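Local atomic coordinates of glucanase (Klebsiella pneumoniae, PDB entry 5GY3), a protein that probably hydrolyses internal beta-1,4-glucosidic linkages in cellulose, lichenin and cereal beta-glucans, as a family 8 glycoside hydrolase. Residues Pro46-Leu51 / Lys106-Ala111; Gln178-Gln183 / Gly202-Ala207; Leu225-Pro230 / Val302-Gln307; Tyr245-Thr250 / Leu278-Glu283; Pro285-Lys290 / Tyr294-Lys299. All blocks are in the same frame, centred on the assembly; numbering follows the deposited sequence.

Interaction 1: Pro46-Leu51 / Lys106-Ala111; sequences PAFDKL and KRYAIA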
# COMPACT_ATOMS: atom_id res chain seq x y z
N PRO A 46 12.10 18.07 8.24
CA PRO A 46 11.60 19.12 7.34
C PRO A 46 10.78 18.58 6.18
O PRO A 46 9.68 19.09 5.91
CB PRO A 46 12.89 19.82 6.87
CG PRO A 46 13.82 19.62 8.00
CD PRO A 46 13.55 18.23 8.49
N ALA A 47 11.27 17.52 5.51
CA ALA A 47 10.52 16.94 4.40
C ALA A 47 9.22 16.33 4.89
O ALA A 47 8.17 16.50 4.26
CB ALA A 47 11.37 15.88 3.69
N PHE A 48 9.26 15.61 6.02
CA PHE A 48 8.04 15.04 6.57
C PHE A 48 6.99 16.11 6.82
O PHE A 48 5.82 15.95 6.45
CB PHE A 48 8.33 14.28 7.87
CG PHE A 48 7.11 13.61 8.45
CD1 PHE A 48 6.24 14.30 9.26
CD2 PHE A 48 6.84 12.28 8.15
CE1 PHE A 48 5.10 13.70 9.77
CE2 PHE A 48 5.70 11.67 8.66
CZ PHE A 48 4.83 12.38 9.46
N ASP A 49 7.38 17.22 7.46
CA ASP A 49 6.40 18.26 7.77
C ASP A 49 5.87 18.91 6.49
O ASP A 49 4.68 19.28 6.44
CB ASP A 49 7.02 19.30 8.71
CG ASP A 49 7.11 18.81 10.16
OD1 ASP A 49 6.34 17.90 10.55
OD2 ASP A 49 7.94 19.34 10.93
N LYS A 50 6.71 19.06 5.46
CA LYS A 50 6.23 19.59 4.18
C LYS A 50 5.23 18.64 3.54
O LYS A 50 4.17 19.07 3.06
CB LYS A 50 7.41 19.82 3.22
CG LYS A 50 8.21 21.11 3.40
CD LYS A 50 9.53 21.07 2.58
CE LYS A 50 10.71 20.59 3.44
NZ LYS A 50 11.83 19.84 2.74
N LEU A 51 5.56 17.35 3.51
CA LEU A 51 4.67 16.35 2.91
C LEU A 51 3.34 16.31 3.64
O LEU A 51 2.27 16.29 3.02
CB LEU A 51 5.33 14.97 2.94
CG LEU A 51 6.60 14.77 2.12
CD1 LEU A 51 7.37 13.54 2.59
CD2 LEU A 51 6.23 14.66 0.65
N LYS A 106 4.17 14.13 20.46
CA LYS A 106 2.85 13.51 20.55
C LYS A 106 1.85 14.07 19.55
O LYS A 106 0.84 13.41 19.27
CB LYS A 106 2.28 13.67 21.96
CG LYS A 106 1.91 15.11 22.30
CD LYS A 106 1.30 15.21 23.70
CE LYS A 106 1.16 16.66 24.13
NZ LYS A 106 0.55 17.50 23.05
N ARG A 107 2.10 15.26 19.01
CA ARG A 107 1.16 15.84 18.04
C ARG A 107 1.02 14.96 16.80
O ARG A 107 -0.09 14.84 16.25
CB ARG A 107 1.60 17.26 17.69
CG ARG A 107 1.51 18.22 18.90
CD ARG A 107 2.12 19.60 18.64
NE ARG A 107 3.54 19.52 18.29
CZ ARG A 107 4.27 20.55 17.88
NH1 ARG A 107 3.73 21.76 17.77
NH2 ARG A 107 5.55 20.38 17.57
N TYR A 108 2.09 14.30 16.38
CA TYR A 108 1.98 13.38 15.25
C TYR A 108 1.09 12.19 15.59
O TYR A 108 0.33 11.70 14.74
CB TYR A 108 3.35 12.88 14.81
CG TYR A 108 4.29 13.94 14.27
CD1 TYR A 108 3.92 14.74 13.20
CD2 TYR A 108 5.55 14.11 14.82
CE1 TYR A 108 4.79 15.70 12.69
CE2 TYR A 108 6.43 15.06 14.32
CZ TYR A 108 6.04 15.85 13.25
OH TYR A 108 6.91 16.80 12.75
N ALA A 109 1.19 11.69 16.82
CA ALA A 109 0.37 10.55 17.22
C ALA A 109 -1.09 10.95 17.40
O ALA A 109 -1.99 10.15 17.10
CB ALA A 109 0.93 9.94 18.50
N ILE A 110 -1.34 12.17 17.88
CA ILE A 110 -2.72 12.64 18.00
C ILE A 110 -3.35 12.75 16.62
O ILE A 110 -4.53 12.41 16.43
CB ILE A 110 -2.77 13.97 18.78
CG1 ILE A 110 -2.48 13.69 20.25
CG2 ILE A 110 -4.13 14.67 18.58
CD1 ILE A 110 -2.20 14.93 21.09
N ALA A 111 -2.57 13.18 15.62
CA ALA A 111 -3.09 13.21 14.25
C ALA A 111 -3.37 11.80 13.73
O ALA A 111 -4.41 11.55 13.11
CB ALA A 111 -2.09 13.92 13.33
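Tyr108 reaches from helix 106-123 to helix 45-59 and meets it in two ways, one polar and one aromatic. The polar link is a short hydrogen bond in which Tyr108 OH donates to Asp49 OD1 at 2.5 Å. The acceptor uses its syn lone pair and lies close to the plane of the phenol ring; carboxylate and ring are nearly coplanar, 28° apart. Arg45 NE also bonds to the phenol oxygen, so two partners fix the tyrosine's outer end. The aromatic link is T-shaped: the edge of Phe48 is directed at the face of Tyr108, with ring planes at 83° and Phe48 CE1 3.6 Å from Tyr108 CE1. With CG anti to the backbone N (chi1 -177°), Phe48 extends between the helices, where Leu96 and Ala99 of helix 86-103 and the ring of Trp103 also pack on it. The contact is helix-to-helix packing between 45-59 and 106-123, with helix 86-103 alongside, within the (alpha/alpha)6 barrel known for family 8 glycoside hydrolases.

Interaction 2: Gln178-Gln183 / Gly202-Ala207; sequences QALLGQ and GKMLPA
Met204 lays its terminal methyl against the C-terminal part of helix 167-183, and this one carbon makes nearly the whole direct contact. Met204 CE lies 3.5 Å from Gln183 CB and equally near the backbone, with Leu180 O 3.5 Å from the same methyl. On the Leu180 side chain the touch is lighter: Leu180 CD2 stands 4.1 Å from Met204 CE. The methionine chain runs straight through CG and SD and then bends at its last torsion (chi3 -76°), which swings the methyl aside at the end of its reach; it crosses both the leucine and the glutamine at about a right angle. Strand 204-206 is an outer strand of a three-stranded antiparallel sheet, so the contact is one of helix against sheet edge. Val196 and Leu198 of the adjoining strand 196-199 pack on Met204 as well, while Leu180 is also covered by Val132 and Arg130 of strand 130-133. Beyond the apolar patch the two segments are joined through water. Gln183, its chain extended beyond CG, brings OE1 to 2.8 Å from the oxygen of water 1, and that water lies 2.8 Å from Gly202 O. The water donates to both oxygens, using its two protons to link a side-chain amide with a backbone carbonyl. Gly202 itself has a positive phi of 101°, a backbone shape in which a CB would press on the preceding carbonyl oxygen.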
# COMPACT_ATOMS: atom_id res chain seq x y z
N GLN A 178 -5.84 -11.53 7.18
CA GLN A 178 -5.00 -12.69 6.89
C GLN A 178 -5.85 -13.90 6.50
O GLN A 178 -5.53 -14.61 5.55
CB GLN A 178 -4.11 -12.99 8.08
CG GLN A 178 -3.11 -11.88 8.35
CD GLN A 178 -2.09 -12.25 9.40
OE1 GLN A 178 -1.86 -13.43 9.66
NE2 GLN A 178 -1.49 -11.25 10.02
N ALA A 179 -6.96 -14.13 7.22
CA ALA A 179 -7.79 -15.28 6.89
C ALA A 179 -8.40 -15.15 5.50
O ALA A 179 -8.43 -16.12 4.74
CB ALA A 179 -8.89 -15.46 7.93
N LEU A 180 -8.90 -13.96 5.15
CA LEU A 180 -9.47 -13.78 3.81
C LEU A 180 -8.40 -13.96 2.74
O LEU A 180 -8.61 -14.68 1.76
CB LEU A 180 -10.14 -12.40 3.70
CG LEU A 180 -11.52 -12.28 4.34
CD1 LEU A 180 -11.90 -10.81 4.47
CD2 LEU A 180 -12.59 -13.09 3.55
N LEU A 181 -7.24 -13.32 2.92
CA LEU A 181 -6.16 -13.47 1.95
C LEU A 181 -5.77 -14.93 1.78
O LEU A 181 -5.49 -15.39 0.66
CB LEU A 181 -4.96 -12.62 2.37
CG LEU A 181 -3.68 -12.67 1.52
CD1 LEU A 181 -3.97 -12.28 0.07
CD2 LEU A 181 -2.58 -11.78 2.12
N GLY A 182 -5.78 -15.69 2.89
CA GLY A 182 -5.45 -17.11 2.81
C GLY A 182 -6.43 -17.90 1.97
O GLY A 182 -6.07 -18.93 1.38
N GLN A 183 -7.66 -17.41 1.86
CA GLN A 183 -8.67 -18.06 1.04
C GLN A 183 -8.65 -17.60 -0.41
O GLN A 183 -9.31 -18.21 -1.24
CB GLN A 183 -10.06 -17.82 1.64
CG GLN A 183 -10.21 -18.42 3.03
CD GLN A 183 -11.43 -17.87 3.77
OE1 GLN A 183 -12.32 -17.29 3.16
NE2 GLN A 183 -11.46 -18.06 5.09
N GLY A 202 -19.08 -15.52 1.48
CA GLY A 202 -17.66 -15.79 1.58
C GLY A 202 -16.99 -16.17 0.27
O GLY A 202 -15.76 -16.25 0.24
N LYS A 203 -17.76 -16.41 -0.79
CA LYS A 203 -17.15 -16.81 -2.06
C LYS A 203 -16.39 -15.64 -2.66
O LYS A 203 -16.92 -14.53 -2.75
CB LYS A 203 -18.22 -17.30 -3.04
CG LYS A 203 -17.66 -17.72 -4.40
CD LYS A 203 -18.78 -17.97 -5.41
CE LYS A 203 -18.22 -18.40 -6.76
NZ LYS A 203 -19.31 -18.53 -7.77
N MET A 204 -15.15 -15.88 -3.10
CA MET A 204 -14.34 -14.84 -3.74
C MET A 204 -13.94 -15.23 -5.15
O MET A 204 -13.74 -16.41 -5.47
CB MET A 204 -13.08 -14.55 -2.90
CG MET A 204 -13.42 -13.82 -1.64
SD MET A 204 -11.99 -13.42 -0.60
CE MET A 204 -11.64 -15.04 0.11
N LEU A 205 -13.81 -14.21 -6.00
CA LEU A 205 -13.30 -14.34 -7.36
C LEU A 205 -12.61 -13.04 -7.69
O LEU A 205 -12.87 -12.01 -7.06
CB LEU A 205 -14.43 -14.59 -8.37
CG LEU A 205 -15.13 -15.93 -8.23
CD1 LEU A 205 -16.43 -15.83 -8.91
CD2 LEU A 205 -14.31 -17.05 -8.83
N PRO A 206 -11.73 -13.04 -8.70
CA PRO A 206 -11.25 -11.76 -9.24
C PRO A 206 -12.44 -10.88 -9.62
O PRO A 206 -13.43 -11.37 -10.19
CB PRO A 206 -10.42 -12.17 -10.45
CG PRO A 206 -9.98 -13.58 -10.15
CD PRO A 206 -11.16 -14.20 -9.42
N ALA A 207 -12.36 -9.60 -9.29
CA ALA A 207 -13.50 -8.72 -9.50
C ALA A 207 -13.79 -8.55 -11.00
O ALA A 207 -12.87 -8.54 -11.83
CB ALA A 207 -13.25 -7.36 -8.85
O HOH W 1 -14.89 -16.34 2.89

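Interaction 3: Leu225-Pro230 / Val302-Gln307; sequences LSWADP and VWLAKQ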
# COMPACT_ATOMS: atom_id res chain seq x y z
N LEU A 225 3.34 -8.52 3.66
CA LEU A 225 3.46 -9.76 4.43
C LEU A 225 4.85 -9.92 5.01
O LEU A 225 5.02 -10.25 6.19
CB LEU A 225 3.13 -10.96 3.55
CG LEU A 225 1.66 -11.21 3.18
CD1 LEU A 225 1.58 -12.35 2.16
CD2 LEU A 225 0.82 -11.51 4.42
N SER A 226 5.87 -9.75 4.17
CA SER A 226 7.24 -9.88 4.65
C SER A 226 7.59 -8.78 5.64
O SER A 226 8.36 -9.01 6.58
CB SER A 226 8.20 -9.88 3.47
OG SER A 226 9.51 -10.09 3.95
N TRP A 227 7.03 -7.58 5.46
CA TRP A 227 7.26 -6.48 6.39
C TRP A 227 6.75 -6.84 7.78
O TRP A 227 7.42 -6.61 8.80
CB TRP A 227 6.56 -5.23 5.85
CG TRP A 227 7.04 -3.91 6.34
CD1 TRP A 227 7.59 -3.61 7.56
CD2 TRP A 227 7.00 -2.68 5.61
NE1 TRP A 227 7.90 -2.27 7.62
CE2 TRP A 227 7.55 -1.68 6.43
CE3 TRP A 227 6.56 -2.33 4.32
CZ2 TRP A 227 7.66 -0.35 6.02
CZ3 TRP A 227 6.67 -1.01 3.91
CH2 TRP A 227 7.22 -0.04 4.76
N ALA A 228 5.55 -7.43 7.84
CA ALA A 228 4.96 -7.79 9.13
C ALA A 228 5.55 -9.08 9.69
O ALA A 228 5.79 -9.18 10.90
CB ALA A 228 3.45 -7.92 8.98
N ASP A 229 5.79 -10.10 8.83
CA ASP A 229 6.23 -11.41 9.30
C ASP A 229 6.80 -12.23 8.15
O ASP A 229 6.05 -12.90 7.43
CB ASP A 229 5.09 -12.17 9.99
CG ASP A 229 5.52 -13.57 10.48
OD1 ASP A 229 6.73 -13.87 10.51
OD2 ASP A 229 4.63 -14.36 10.87
N PRO A 230 8.13 -12.24 7.98
CA PRO A 230 8.73 -13.02 6.89
C PRO A 230 8.50 -14.51 7.02
O PRO A 230 8.72 -15.23 6.03
CB PRO A 230 10.22 -12.68 6.99
CG PRO A 230 10.27 -11.41 7.74
CD PRO A 230 9.13 -11.44 8.70
N VAL A 302 11.02 -1.61 0.13
CA VAL A 302 11.61 -2.92 0.36
C VAL A 302 12.76 -2.82 1.34
O VAL A 302 12.88 -3.63 2.26
CB VAL A 302 12.03 -3.55 -0.99
CG1 VAL A 302 12.97 -4.72 -0.77
CG2 VAL A 302 10.80 -4.02 -1.74
N TRP A 303 13.61 -1.81 1.17
CA TRP A 303 14.73 -1.60 2.09
C TRP A 303 14.23 -1.32 3.50
O TRP A 303 14.74 -1.90 4.47
CB TRP A 303 15.60 -0.46 1.59
CG TRP A 303 16.81 -0.21 2.44
CD1 TRP A 303 17.07 0.89 3.21
CD2 TRP A 303 17.92 -1.10 2.64
NE1 TRP A 303 18.28 0.75 3.85
CE2 TRP A 303 18.82 -0.47 3.52
CE3 TRP A 303 18.24 -2.37 2.14
CZ2 TRP A 303 20.02 -1.06 3.92
CZ3 TRP A 303 19.43 -2.96 2.54
CH2 TRP A 303 20.30 -2.30 3.42
N LEU A 304 13.22 -0.46 3.63
CA LEU A 304 12.62 -0.18 4.93
C LEU A 304 12.02 -1.43 5.56
O LEU A 304 12.16 -1.66 6.77
CB LEU A 304 11.54 0.90 4.78
CG LEU A 304 10.90 1.38 6.07
CD1 LEU A 304 11.97 1.79 7.08
CD2 LEU A 304 10.01 2.55 5.75
N ALA A 305 11.31 -2.23 4.76
CA ALA A 305 10.76 -3.48 5.27
C ALA A 305 11.86 -4.38 5.83
O ALA A 305 11.70 -4.98 6.89
CB ALA A 305 9.99 -4.20 4.16
N LYS A 306 12.99 -4.46 5.13
CA LYS A 306 14.12 -5.23 5.64
C LYS A 306 14.63 -4.63 6.95
O LYS A 306 14.87 -5.36 7.92
CB LYS A 306 15.24 -5.29 4.60
CG LYS A 306 14.87 -6.10 3.38
CD LYS A 306 15.79 -5.82 2.19
CE LYS A 306 17.14 -6.47 2.39
NZ LYS A 306 18.16 -5.87 1.49
N GLN A 307 14.78 -3.30 7.00
CA GLN A 307 15.30 -2.67 8.21
C GLN A 307 14.39 -2.92 9.40
O GLN A 307 14.87 -3.12 10.52
CB GLN A 307 15.48 -1.16 8.00
CG GLN A 307 16.47 -0.77 6.90
CD GLN A 307 17.55 -1.82 6.66
OE1 GLN A 307 17.61 -2.43 5.59
NE2 GLN A 307 18.42 -2.01 7.65
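A first torsion of -159° turns Trp227 CG roughly anti to its own nitrogen, and a second of -30° lays one indole face over the backbone of Ala305. The two residues belong to helices 220-228 and 293-307, a helix-to-helix contact within the (alpha/alpha)6 barrel expected of this family. Their backbones come very close, Trp227 CA lying 4.7 Å from Ala305 CA, a spacing that the small alanine permits. Ala305 CA sits over the five-membered ring in a CH-pi contact, 3.7 Å from the centroid and only 2° off the ring normal. The methyl of the same residue covers the neighbouring part of that face, with Ala305 CB 3.7 Å from Trp227 CD2. The indole is buried, and its nitrogen is satisfied by Asp308, just beyond the second helix; Trp94 meets the ring too. The side chain of Trp227 lies about 11 Å from that of Asp87, consistent with a place near, but not in contact with, the predicted nucleophile. At the six-membered ring Leu304 approaches the indole with two carbons, CG and CD2, each 3.7 Å from Trp227 CZ2.

Interaction 4: Tyr245-Thr250 / Leu278-Glu283; sequences YPRLQT and LGEPQE
The CA atoms nearest each other across these two irregular segments are those of Arg247 and Glu280, 9.9 Å apart, and the segments meet through side chains alone. In 278-283, Gly279 ends helix 268-278 with a positive phi (70°) and two bonds back into the last turn, a Schellman motif, after which the chain leaves in an extended course. In 245-250 the chain folds on itself around Pro246 O, which accepts from Gln249 N and Thr250 OG1, each 2.9 Å from Pro246 O, the two donors arriving from opposite faces of the carbonyl plane. Across the contact both chains are extended, each with CG anti to its main-chain nitrogen, and they meet aslant. Glu280 OE1 touches the aliphatic part of the arginine first, at 3.4 Å from Arg247 CD, and stands 3.6 Å from Arg247 NE. This salt bridge is long: the oxygen lies well out of the guanidinium plane and no N-H points at it. Stronger partners sit on helix 268-278, where Asp275 pairs with Arg247 and Arg274 with Glu280. These two helix residues link the loops in a surface charge network, beside the Schellman motif that ends their helix.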
# COMPACT_ATOMS: atom_id res chain seq x y z
N TYR A 245 10.55 -19.05 -11.80
CA TYR A 245 11.11 -18.25 -12.88
C TYR A 245 12.55 -17.87 -12.58
O TYR A 245 12.93 -17.76 -11.41
CB TYR A 245 10.29 -16.96 -13.12
CG TYR A 245 8.94 -17.22 -13.71
CD1 TYR A 245 8.80 -17.47 -15.07
CD2 TYR A 245 7.79 -17.22 -12.92
CE1 TYR A 245 7.57 -17.72 -15.62
CE2 TYR A 245 6.55 -17.47 -13.47
CZ TYR A 245 6.45 -17.71 -14.83
OH TYR A 245 5.23 -17.97 -15.41
N PRO A 246 13.37 -17.64 -13.61
CA PRO A 246 14.68 -17.02 -13.38
C PRO A 246 14.50 -15.63 -12.80
O PRO A 246 13.56 -14.91 -13.15
CB PRO A 246 15.31 -16.97 -14.78
CG PRO A 246 14.56 -17.97 -15.59
CD PRO A 246 13.16 -18.02 -15.02
N ARG A 247 15.40 -15.26 -11.88
CA ARG A 247 15.30 -13.97 -11.20
C ARG A 247 15.08 -12.82 -12.18
O ARG A 247 14.24 -11.95 -11.94
CB ARG A 247 16.57 -13.71 -10.38
CG ARG A 247 16.64 -12.28 -9.87
CD ARG A 247 17.78 -12.10 -8.89
NE ARG A 247 17.76 -10.77 -8.30
CZ ARG A 247 18.38 -9.72 -8.82
NH1 ARG A 247 19.08 -9.85 -9.94
NH2 ARG A 247 18.30 -8.53 -8.22
N LEU A 248 15.81 -12.81 -13.29
CA LEU A 248 15.73 -11.72 -14.27
C LEU A 248 14.71 -11.97 -15.36
O LEU A 248 14.57 -11.12 -16.26
CB LEU A 248 17.12 -11.47 -14.89
CG LEU A 248 18.21 -11.01 -13.92
CD1 LEU A 248 19.55 -10.86 -14.65
CD2 LEU A 248 17.82 -9.72 -13.25
N GLN A 249 13.97 -13.07 -15.31
CA GLN A 249 12.93 -13.38 -16.28
C GLN A 249 11.63 -13.74 -15.58
O GLN A 249 10.95 -14.70 -15.95
CB GLN A 249 13.35 -14.50 -17.22
CG GLN A 249 14.53 -14.18 -18.11
CD GLN A 249 14.95 -15.39 -18.94
OE1 GLN A 249 15.94 -16.05 -18.63
NE2 GLN A 249 14.19 -15.69 -19.98
N THR A 250 11.26 -12.96 -14.57
CA THR A 250 10.00 -13.17 -13.87
C THR A 250 8.94 -12.25 -14.45
O THR A 250 9.16 -11.04 -14.48
CB THR A 250 10.17 -12.88 -12.39
OG1 THR A 250 11.21 -13.71 -11.86
CG2 THR A 250 8.87 -13.14 -11.63
N LEU A 278 11.81 -13.73 -1.68
CA LEU A 278 12.61 -14.94 -1.66
C LEU A 278 13.75 -14.88 -0.67
O LEU A 278 14.49 -15.87 -0.52
CB LEU A 278 13.14 -15.24 -3.07
CG LEU A 278 12.11 -15.57 -4.14
CD1 LEU A 278 12.75 -16.11 -5.43
CD2 LEU A 278 11.05 -16.54 -3.61
N GLY A 279 13.92 -13.77 0.04
CA GLY A 279 15.02 -13.66 0.97
C GLY A 279 16.38 -13.55 0.31
O GLY A 279 17.39 -13.83 0.96
N GLU A 280 16.43 -13.17 -0.95
CA GLU A 280 17.71 -13.03 -1.61
C GLU A 280 18.40 -11.76 -1.13
O GLU A 280 17.80 -10.68 -1.18
CB GLU A 280 17.56 -13.00 -3.13
CG GLU A 280 18.86 -13.25 -3.85
CD GLU A 280 18.65 -13.65 -5.29
OE1 GLU A 280 19.43 -13.17 -6.15
OE2 GLU A 280 17.71 -14.43 -5.57
N PRO A 281 19.65 -11.84 -0.67
CA PRO A 281 20.35 -10.64 -0.20
C PRO A 281 20.40 -9.56 -1.27
O PRO A 281 20.70 -9.83 -2.44
CB PRO A 281 21.76 -11.16 0.14
CG PRO A 281 21.56 -12.62 0.41
CD PRO A 281 20.48 -13.06 -0.54
N GLN A 282 20.08 -8.34 -0.88
CA GLN A 282 20.20 -7.19 -1.76
C GLN A 282 20.75 -6.02 -0.95
O GLN A 282 20.49 -5.90 0.25
CB GLN A 282 18.84 -6.82 -2.44
CG GLN A 282 17.67 -6.53 -1.48
CD GLN A 282 16.32 -6.28 -2.19
OE1 GLN A 282 16.21 -5.42 -3.06
NE2 GLN A 282 15.30 -7.04 -1.78
N GLU A 283 21.54 -5.19 -1.61
CA GLU A 283 22.13 -4.03 -0.96
C GLU A 283 21.16 -2.85 -0.98
O GLU A 283 20.11 -2.90 -1.64
CB GLU A 283 23.45 -3.65 -1.63
CG GLU A 283 24.65 -4.37 -1.05
CD GLU A 283 25.93 -3.57 -1.21
OE1 GLU A 283 27.02 -4.13 -0.95
OE2 GLU A 283 25.86 -2.39 -1.61

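Interaction 5: Pro285-Lys290 / Tyr294-Lys299; sequences PQIDDK and YSASLK
Lys299 makes the largest single contribution to this contact, its stem packed against the loop and its ammonium group at the more open margin. At the packed end, Pro285 CB is 3.8 Å from Lys299 CB, and the proline ring also rests near the carbonyl of Lys299. A second point of close packing is Ile287, whose CD1 and CG2 both rest against the methyl of Ala296, with Ile287 CD1 4.0 Å from Ala296 CB. Ala3 and Arg6 of helix 2-11 lie on the isoleucine too, so it sits buried between the first helix of the chain and the last. The loop 285-290 runs antiparallel to helix 293-307, from Lys299 back past Ala296, before the chain turns into the helix's N-terminal end. The polar side is built round the lysine's amino group. The chain, extended beyond CG, carries Lys299 NZ to 2.8 Å from Gln286 O, a hydrogen bond with NZ almost in line with the C=O bond (175° at the oxygen). Its principal charged partner is Asp291, in the short link before the helix. Asp288 adds a weaker and less certain salt bridge, its OD1 modelled 3.4 Å from Lys299 NZ. On this side water 2 accepts from Gln286 N, its oxygen 2.9 Å away, and weakly from Lys299 NZ, while the Gln286 side chain is exposed and its CB points away from the helix.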
# COMPACT_ATOMS: atom_id res chain seq x y z
N PRO A 285 19.13 0.40 -1.80
CA PRO A 285 18.72 0.72 -3.17
C PRO A 285 19.43 1.95 -3.72
O PRO A 285 19.89 2.82 -2.98
CB PRO A 285 17.22 0.99 -3.02
CG PRO A 285 17.08 1.51 -1.63
CD PRO A 285 18.07 0.71 -0.82
N GLN A 286 19.51 1.99 -5.04
CA GLN A 286 19.93 3.16 -5.79
C GLN A 286 18.80 3.56 -6.73
O GLN A 286 18.17 2.70 -7.35
CB GLN A 286 21.21 2.86 -6.58
CG GLN A 286 22.43 2.59 -5.70
CD GLN A 286 23.69 2.30 -6.51
OE1 GLN A 286 23.64 2.10 -7.72
NE2 GLN A 286 24.83 2.28 -5.83
N ILE A 287 18.54 4.85 -6.82
CA ILE A 287 17.47 5.39 -7.65
C ILE A 287 18.10 5.80 -8.98
O ILE A 287 18.75 6.85 -9.06
CB ILE A 287 16.76 6.57 -6.98
CG1 ILE A 287 16.20 6.16 -5.61
CG2 ILE A 287 15.67 7.14 -7.84
CD1 ILE A 287 15.44 4.86 -5.63
N ASP A 288 17.93 4.98 -10.02
CA ASP A 288 18.47 5.34 -11.32
C ASP A 288 17.45 6.16 -12.12
O ASP A 288 16.25 6.21 -11.81
CB ASP A 288 18.87 4.11 -12.12
CG ASP A 288 17.71 3.21 -12.40
OD1 ASP A 288 16.83 3.04 -11.54
OD2 ASP A 288 17.71 2.62 -13.48
N ASP A 289 17.94 6.81 -13.18
CA ASP A 289 17.05 7.56 -14.07
C ASP A 289 16.01 6.68 -14.73
O ASP A 289 14.95 7.17 -15.13
CB ASP A 289 17.86 8.30 -15.13
CG ASP A 289 18.77 9.36 -14.53
OD1 ASP A 289 18.36 9.98 -13.52
OD2 ASP A 289 19.87 9.59 -15.07
N LYS A 290 16.28 5.38 -14.83
CA LYS A 290 15.31 4.44 -15.37
C LYS A 290 14.20 4.08 -14.37
O LYS A 290 13.22 3.45 -14.77
CB LYS A 290 16.06 3.20 -15.87
CG LYS A 290 15.23 2.14 -16.52
CD LYS A 290 14.17 2.78 -17.36
CE LYS A 290 14.06 2.06 -18.61
NZ LYS A 290 13.52 0.71 -18.43
N TYR A 294 6.96 4.91 -9.23
CA TYR A 294 6.52 3.65 -8.65
C TYR A 294 7.70 2.75 -8.29
O TYR A 294 7.76 2.19 -7.19
CB TYR A 294 5.59 2.98 -9.65
CG TYR A 294 5.08 1.63 -9.26
CD1 TYR A 294 3.95 1.49 -8.50
CD2 TYR A 294 5.73 0.48 -9.69
CE1 TYR A 294 3.48 0.25 -8.15
CE2 TYR A 294 5.28 -0.76 -9.35
CZ TYR A 294 4.15 -0.87 -8.57
OH TYR A 294 3.70 -2.13 -8.23
N SER A 295 8.65 2.60 -9.23
CA SER A 295 9.81 1.74 -8.98
C SER A 295 10.69 2.33 -7.89
O SER A 295 11.12 1.61 -6.99
CB SER A 295 10.61 1.56 -10.28
OG SER A 295 11.81 0.81 -10.05
N ALA A 296 10.94 3.64 -7.94
CA ALA A 296 11.76 4.29 -6.92
C ALA A 296 11.15 4.11 -5.53
O ALA A 296 11.88 3.90 -4.56
CB ALA A 296 11.92 5.77 -7.25
N SER A 297 9.83 4.21 -5.43
CA SER A 297 9.17 4.05 -4.14
C SER A 297 9.33 2.62 -3.62
O SER A 297 9.70 2.40 -2.46
CB SER A 297 7.69 4.41 -4.26
OG SER A 297 7.50 5.73 -4.74
N LEU A 298 9.04 1.63 -4.47
CA LEU A 298 9.13 0.23 -4.04
C LEU A 298 10.54 -0.14 -3.62
O LEU A 298 10.73 -0.88 -2.65
CB LEU A 298 8.65 -0.69 -5.16
CG LEU A 298 7.15 -0.87 -5.36
CD1 LEU A 298 6.92 -1.90 -6.47
CD2 LEU A 298 6.49 -1.33 -4.08
N LYS A 299 11.55 0.33 -4.36
CA LYS A 299 12.93 0.04 -3.99
C LYS A 299 13.20 0.44 -2.54
O LYS A 299 13.83 -0.31 -1.79
CB LYS A 299 13.90 0.77 -4.91
CG LYS A 299 14.06 0.15 -6.29
CD LYS A 299 15.18 0.87 -7.01
CE LYS A 299 15.58 0.17 -8.31
NZ LYS A 299 16.72 0.90 -8.96
O HOH W 2 18.59 -0.32 -6.61

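How the interactions relate
From the N terminus, interaction 1 closes first, joining helices 45-59 and 106-123 across a loop of 54 residues. Interaction 2 follows in series, a short closure between helix 167-183 and strand 204-206, on the other side of the chain's centre. Interaction 3 then closes a long loop from helix 220-228 to the last helix, and interactions 4 and 5 are nested within it, one after the other; no contacts cross. Interactions 3 and 5 share helix 293-307, where Trp303 packs on Pro285. Interaction 4 touches interaction 3 through Gln282, and Leu181 packs on Leu225 between interactions 2 and 3. Interaction 1 touches none of the others.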